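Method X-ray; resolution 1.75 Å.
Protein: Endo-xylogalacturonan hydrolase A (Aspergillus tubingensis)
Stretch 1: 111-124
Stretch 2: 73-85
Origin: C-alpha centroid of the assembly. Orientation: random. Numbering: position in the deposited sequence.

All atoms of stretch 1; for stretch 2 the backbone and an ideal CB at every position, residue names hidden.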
# COMPACT_ATOMS: atom_id res chain seq x y z
N GLY A 111 10.91 3.04 18.27
CA GLY A 111 9.80 2.07 18.31
C GLY A 111 9.74 1.17 17.09
O GLY A 111 9.88 1.63 15.95
N VAL A 112 9.50 -0.12 17.32
CA VAL A 112 9.42 -1.08 16.23
C VAL A 112 8.21 -1.99 16.45
O VAL A 112 8.00 -2.48 17.57
CB VAL A 112 10.70 -1.96 16.17
CG1 VAL A 112 10.57 -3.03 15.08
CG2 VAL A 112 11.94 -1.11 15.91
N ILE A 113 7.41 -2.18 15.40
CA ILE A 113 6.33 -3.17 15.43
C ILE A 113 6.80 -4.27 14.49
O ILE A 113 6.94 -4.05 13.29
CB ILE A 113 4.97 -2.58 14.96
CG1 ILE A 113 4.58 -1.38 15.83
CG2 ILE A 113 3.88 -3.65 14.98
CD1 ILE A 113 3.42 -0.55 15.28
N ASP A 114 7.04 -5.45 15.05
CA ASP A 114 7.58 -6.57 14.31
C ASP A 114 6.46 -7.58 14.06
O ASP A 114 6.04 -8.27 15.00
CB ASP A 114 8.72 -7.21 15.14
CG ASP A 114 9.44 -8.37 14.41
OD1 ASP A 114 9.01 -8.79 13.32
OD2 ASP A 114 10.46 -8.86 14.95
N GLY A 115 6.01 -7.69 12.81
CA GLY A 115 4.97 -8.66 12.44
C GLY A 115 5.40 -10.11 12.40
O GLY A 115 4.54 -10.99 12.29
N ASN A 116 6.71 -10.36 12.47
CA ASN A 116 7.26 -11.71 12.58
C ASN A 116 6.74 -12.60 11.45
O ASN A 116 6.30 -13.73 11.68
CB ASN A 116 6.92 -12.29 13.97
CG ASN A 116 7.84 -13.42 14.40
OD1 ASN A 116 8.79 -13.79 13.70
ND2 ASN A 116 7.57 -13.97 15.59
N GLY A 117 6.82 -12.08 10.23
CA GLY A 117 6.12 -12.66 9.10
C GLY A 117 6.75 -13.85 8.41
O GLY A 117 6.15 -14.43 7.52
N GLN A 118 7.98 -14.22 8.80
CA GLN A 118 8.71 -15.26 8.03
C GLN A 118 7.90 -16.54 7.88
O GLN A 118 7.80 -17.09 6.78
CB GLN A 118 10.06 -15.59 8.69
CG GLN A 118 10.90 -16.53 7.83
CD GLN A 118 11.43 -15.86 6.56
OE1 GLN A 118 12.02 -14.78 6.61
NE2 GLN A 118 11.20 -16.49 5.41
N ASP A 119 7.36 -17.04 8.99
CA ASP A 119 6.63 -18.30 8.93
C ASP A 119 5.43 -18.21 7.98
O ASP A 119 5.16 -19.15 7.23
CB ASP A 119 6.16 -18.74 10.32
CG ASP A 119 7.30 -19.23 11.19
OD1 ASP A 119 8.46 -19.31 10.73
OD2 ASP A 119 7.02 -19.52 12.37
N ALA A 120 4.74 -17.07 8.01
CA ALA A 120 3.60 -16.84 7.13
C ALA A 120 4.05 -16.84 5.68
O ALA A 120 3.37 -17.41 4.82
CB ALA A 120 2.90 -15.53 7.49
N TRP A 121 5.19 -16.21 5.38
CA TRP A 121 5.64 -16.19 3.98
C TRP A 121 5.98 -17.56 3.49
O TRP A 121 5.71 -17.91 2.35
CB TRP A 121 6.84 -15.28 3.78
CG TRP A 121 6.63 -13.88 4.28
CD1 TRP A 121 5.43 -13.16 4.33
CD2 TRP A 121 7.65 -12.98 4.81
NE1 TRP A 121 5.66 -11.90 4.86
CE2 TRP A 121 6.97 -11.74 5.16
CE3 TRP A 121 9.03 -13.09 5.04
CZ2 TRP A 121 7.65 -10.65 5.72
CZ3 TRP A 121 9.71 -11.99 5.59
CH2 TRP A 121 9.04 -10.80 5.92
N ASP A 122 6.60 -18.36 4.36
CA ASP A 122 6.99 -19.72 3.97
C ASP A 122 5.79 -20.63 3.81
O ASP A 122 5.73 -21.43 2.87
CB ASP A 122 7.99 -20.29 4.98
CG ASP A 122 9.34 -19.58 4.95
OD1 ASP A 122 9.80 -19.15 3.88
OD2 ASP A 122 9.96 -19.49 6.01
N LEU A 123 4.81 -20.49 4.70
CA LEU A 123 3.56 -21.25 4.59
C LEU A 123 2.79 -20.86 3.33
O LEU A 123 2.37 -21.72 2.57
CB LEU A 123 2.69 -21.06 5.83
CG LEU A 123 1.37 -21.83 5.89
CD1 LEU A 123 1.58 -23.32 5.63
CD2 LEU A 123 0.73 -21.62 7.25
N PHE A 124 2.64 -19.56 3.11
CA PHE A 124 1.94 -19.10 1.91
C PHE A 124 2.63 -19.60 0.62
O PHE A 124 1.97 -19.90 -0.36
CB PHE A 124 1.88 -17.58 1.90
CG PHE A 124 1.15 -17.03 0.72
CD1 PHE A 124 -0.23 -17.14 0.65
CD2 PHE A 124 1.84 -16.43 -0.34
CE1 PHE A 124 -0.92 -16.64 -0.44
CE2 PHE A 124 1.15 -15.93 -1.43
CZ PHE A 124 -0.24 -16.05 -1.48
N UNK A 73 2.48 5.80 22.75
CA UNK A 73 3.89 6.06 22.46
C UNK A 73 4.68 4.77 22.47
O UNK A 73 4.92 4.16 23.52
CB UNK A 73 4.48 7.05 23.47
N UNK A 74 5.06 4.33 21.28
CA UNK A 74 5.79 3.08 21.14
C UNK A 74 7.26 3.42 21.02
O UNK A 74 7.69 3.92 19.97
CB UNK A 74 5.30 2.27 19.93
N UNK A 75 8.03 3.19 22.08
CA UNK A 75 9.48 3.44 22.02
C UNK A 75 10.28 2.15 22.06
O UNK A 75 11.48 2.14 21.76
CB UNK A 75 9.91 4.34 23.18
N UNK A 76 9.61 1.05 22.39
CA UNK A 76 10.25 -0.26 22.43
C UNK A 76 9.82 -1.13 21.27
O UNK A 76 9.35 -0.64 20.24
CB UNK A 76 9.94 -0.97 23.75
N UNK A 77 9.98 -2.43 21.46
CA UNK A 77 9.67 -3.43 20.45
C UNK A 77 8.35 -4.11 20.79
O UNK A 77 8.17 -4.58 21.91
CB UNK A 77 10.80 -4.46 20.34
N UNK A 78 7.41 -4.10 19.84
CA UNK A 78 6.19 -4.89 19.97
C UNK A 78 6.36 -6.04 19.01
O UNK A 78 6.36 -5.83 17.79
CB UNK A 78 4.93 -4.08 19.68
N UNK A 79 6.55 -7.24 19.55
CA UNK A 79 6.85 -8.37 18.71
C UNK A 79 5.66 -9.32 18.67
O UNK A 79 5.32 -9.93 19.68
CB UNK A 79 8.11 -9.09 19.21
N UNK A 80 5.04 -9.43 17.50
CA UNK A 80 3.94 -10.40 17.32
C UNK A 80 4.43 -11.83 17.22
O UNK A 80 5.50 -12.10 16.67
CB UNK A 80 3.13 -10.06 16.06
N UNK A 81 3.63 -12.75 17.75
CA UNK A 81 3.87 -14.18 17.55
C UNK A 81 3.67 -14.54 16.09
O UNK A 81 2.79 -13.99 15.43
CB UNK A 81 2.95 -15.02 18.44
N UNK A 82 4.48 -15.47 15.58
CA UNK A 82 4.27 -16.00 14.22
C UNK A 82 3.02 -16.87 14.15
O UNK A 82 2.31 -16.86 13.14
CB UNK A 82 5.49 -16.81 13.77
N UNK A 83 2.77 -17.63 15.22
CA UNK A 83 1.64 -18.58 15.38
C UNK A 83 0.71 -18.64 14.16
O UNK A 83 -0.37 -18.04 14.14
CB UNK A 83 0.82 -18.20 16.61
N UNK A 84 1.13 -19.37 13.12
CA UNK A 84 0.35 -19.36 11.88
C UNK A 84 -1.08 -19.93 12.03
O UNK A 84 -1.97 -19.49 11.33
CB UNK A 84 1.10 -20.16 10.81
N UNK A 85 -1.27 -20.90 12.92
CA UNK A 85 -2.60 -21.45 13.17
C UNK A 85 -3.50 -20.36 13.75
O UNK A 85 -4.68 -20.26 13.39
CB UNK A 85 -2.53 -22.65 14.12

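Position 73 lies beyond the reach of stretch 1, whose atoms leave its choice open; it is Gln 73. At position 74 the CB points toward stretch 1, 4.8 Å from Gly 111 CA, where only glycine backbone and the start of a strand are on offer, so a compact apolar group would fit. It is Val 74, whose CG1 comes to 4.4 Å from Val 112 N. Its carbonyl O lies 3.3 Å from Gly 111 CA, and a CB on that glycine would clash with it. Position 75 points away, with little to constrain it, and is Glu 75, held by its carboxylate elsewhere in the structure.

At position 76, phi/psi of -107/-158° lies at the edge of the extended region, and the CB direction leads away, so stretch 1 does not decide the residue. Gly 76 accepts a hydrogen bond through O from Val 112 N (3.0 Å), opening the parallel ladder.

Position 77 pairs with Val 112, on the sheet face that also carries Asp 114. The methyls of Val 112 invite a branched or long aliphatic chain. Leu 77 (chi1 t, chi2 p) brings CD1 to 3.7 Å from Val 112 CG1 and 3.8 Å from Asp 114 CB. Position 78 lies on the other face beside Ile 113, again suiting an aliphatic residue; Leu 78 places CD1 4.3 Å from Ile 113 CG1, while its N donates to Val 112 O (2.9 Å) and its O accepts from Asp 114 N (2.8 Å).

At position 79 the CB is 4.5 Å from Asp 114 CB, so a basic or polar chain is plausible. Lys 79 is fully extended; its CE lies 3.9 Å from Asp 114 OD2, and a water links its NZ, weakly (3.3 Å), to Asn 116 OD1 (2.8 Å).

Position 80 points sideways beside Ile 113 and Gly 115, where a large apolar or aromatic group has room. Phe 80 sets its ring edge toward Ile 113, CE2 to CG2 4.0 Å. Its N donates to Asp 114 O (2.9 Å), and its O accepts from Asn 116 ND2 (3.0 Å).

Position 81 points away and tolerates many residues; it is Ala 81. Position 82 faces the carboxylate of Asp 119, favouring a small donor: Ser 82 OG is 3.1 Å from Asp 119 OD2.

Position 83 points away, and a capping residue suits the turn before a helix; Asp 83 is the N-cap. Position 84 faces Leu 123 and Asp 119, suiting a small branched residue. Thr 84 packs CB 3.8 Å from Leu 123 CD2 and CG2 3.9 Å from Asp 119 CB. Position 85 points away and is Asp 85.

Stretch 2 (73-85) QVEGLLKFASDTD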
# COMPACT_ATOMS: atom_id res chain seq x y z
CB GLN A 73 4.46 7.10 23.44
CG GLN A 73 3.61 8.36 23.48
CD GLN A 73 4.10 9.40 24.48
OE1 GLN A 73 5.09 9.18 25.20
NE2 GLN A 73 3.40 10.53 24.53
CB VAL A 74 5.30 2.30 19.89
CG1 VAL A 74 5.99 0.94 19.80
CG2 VAL A 74 3.77 2.16 19.90
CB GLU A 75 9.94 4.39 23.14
CG GLU A 75 9.02 5.59 23.34
CD GLU A 75 8.89 6.47 22.10
OE1 GLU A 75 9.71 6.35 21.18
OE2 GLU A 75 7.96 7.29 22.06
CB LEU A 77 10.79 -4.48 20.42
CG LEU A 77 10.57 -5.72 19.51
CD1 LEU A 77 10.31 -5.29 18.06
CD2 LEU A 77 11.75 -6.67 19.60
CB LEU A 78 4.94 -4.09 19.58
CG LEU A 78 4.71 -2.73 20.26
CD1 LEU A 78 3.35 -2.14 19.92
CD2 LEU A 78 4.85 -2.85 21.76
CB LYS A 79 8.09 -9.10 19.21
CG LYS A 79 8.43 -10.28 18.29
CD LYS A 79 9.77 -10.88 18.60
CE LYS A 79 10.17 -11.86 17.50
NZ LYS A 79 11.37 -12.60 17.96
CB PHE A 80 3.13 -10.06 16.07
CG PHE A 80 2.14 -8.99 16.30
CD1 PHE A 80 0.91 -9.27 16.89
CD2 PHE A 80 2.42 -7.66 15.93
CE1 PHE A 80 -0.02 -8.26 17.11
CE2 PHE A 80 1.49 -6.66 16.15
CZ PHE A 80 0.27 -6.96 16.73
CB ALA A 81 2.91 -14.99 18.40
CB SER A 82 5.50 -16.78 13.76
OG SER A 82 5.72 -17.88 14.65
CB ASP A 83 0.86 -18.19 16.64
CG ASP A 83 -0.09 -19.28 17.15
OD1 ASP A 83 -0.44 -20.22 16.40
OD2 ASP A 83 -0.52 -19.15 18.32
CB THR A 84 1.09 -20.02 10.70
OG1 THR A 84 1.48 -21.35 11.06
CG2 THR A 84 2.32 -19.21 10.35
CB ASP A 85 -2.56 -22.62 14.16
CG ASP A 85 -2.07 -23.93 13.54
OD1 ASP A 85 -1.86 -24.01 12.31
OD2 ASP A 85 -1.90 -24.90 14.31
O HOH W 1 11.26 -13.90 14.93
O HOH W 2 2.83 -12.98 12.78
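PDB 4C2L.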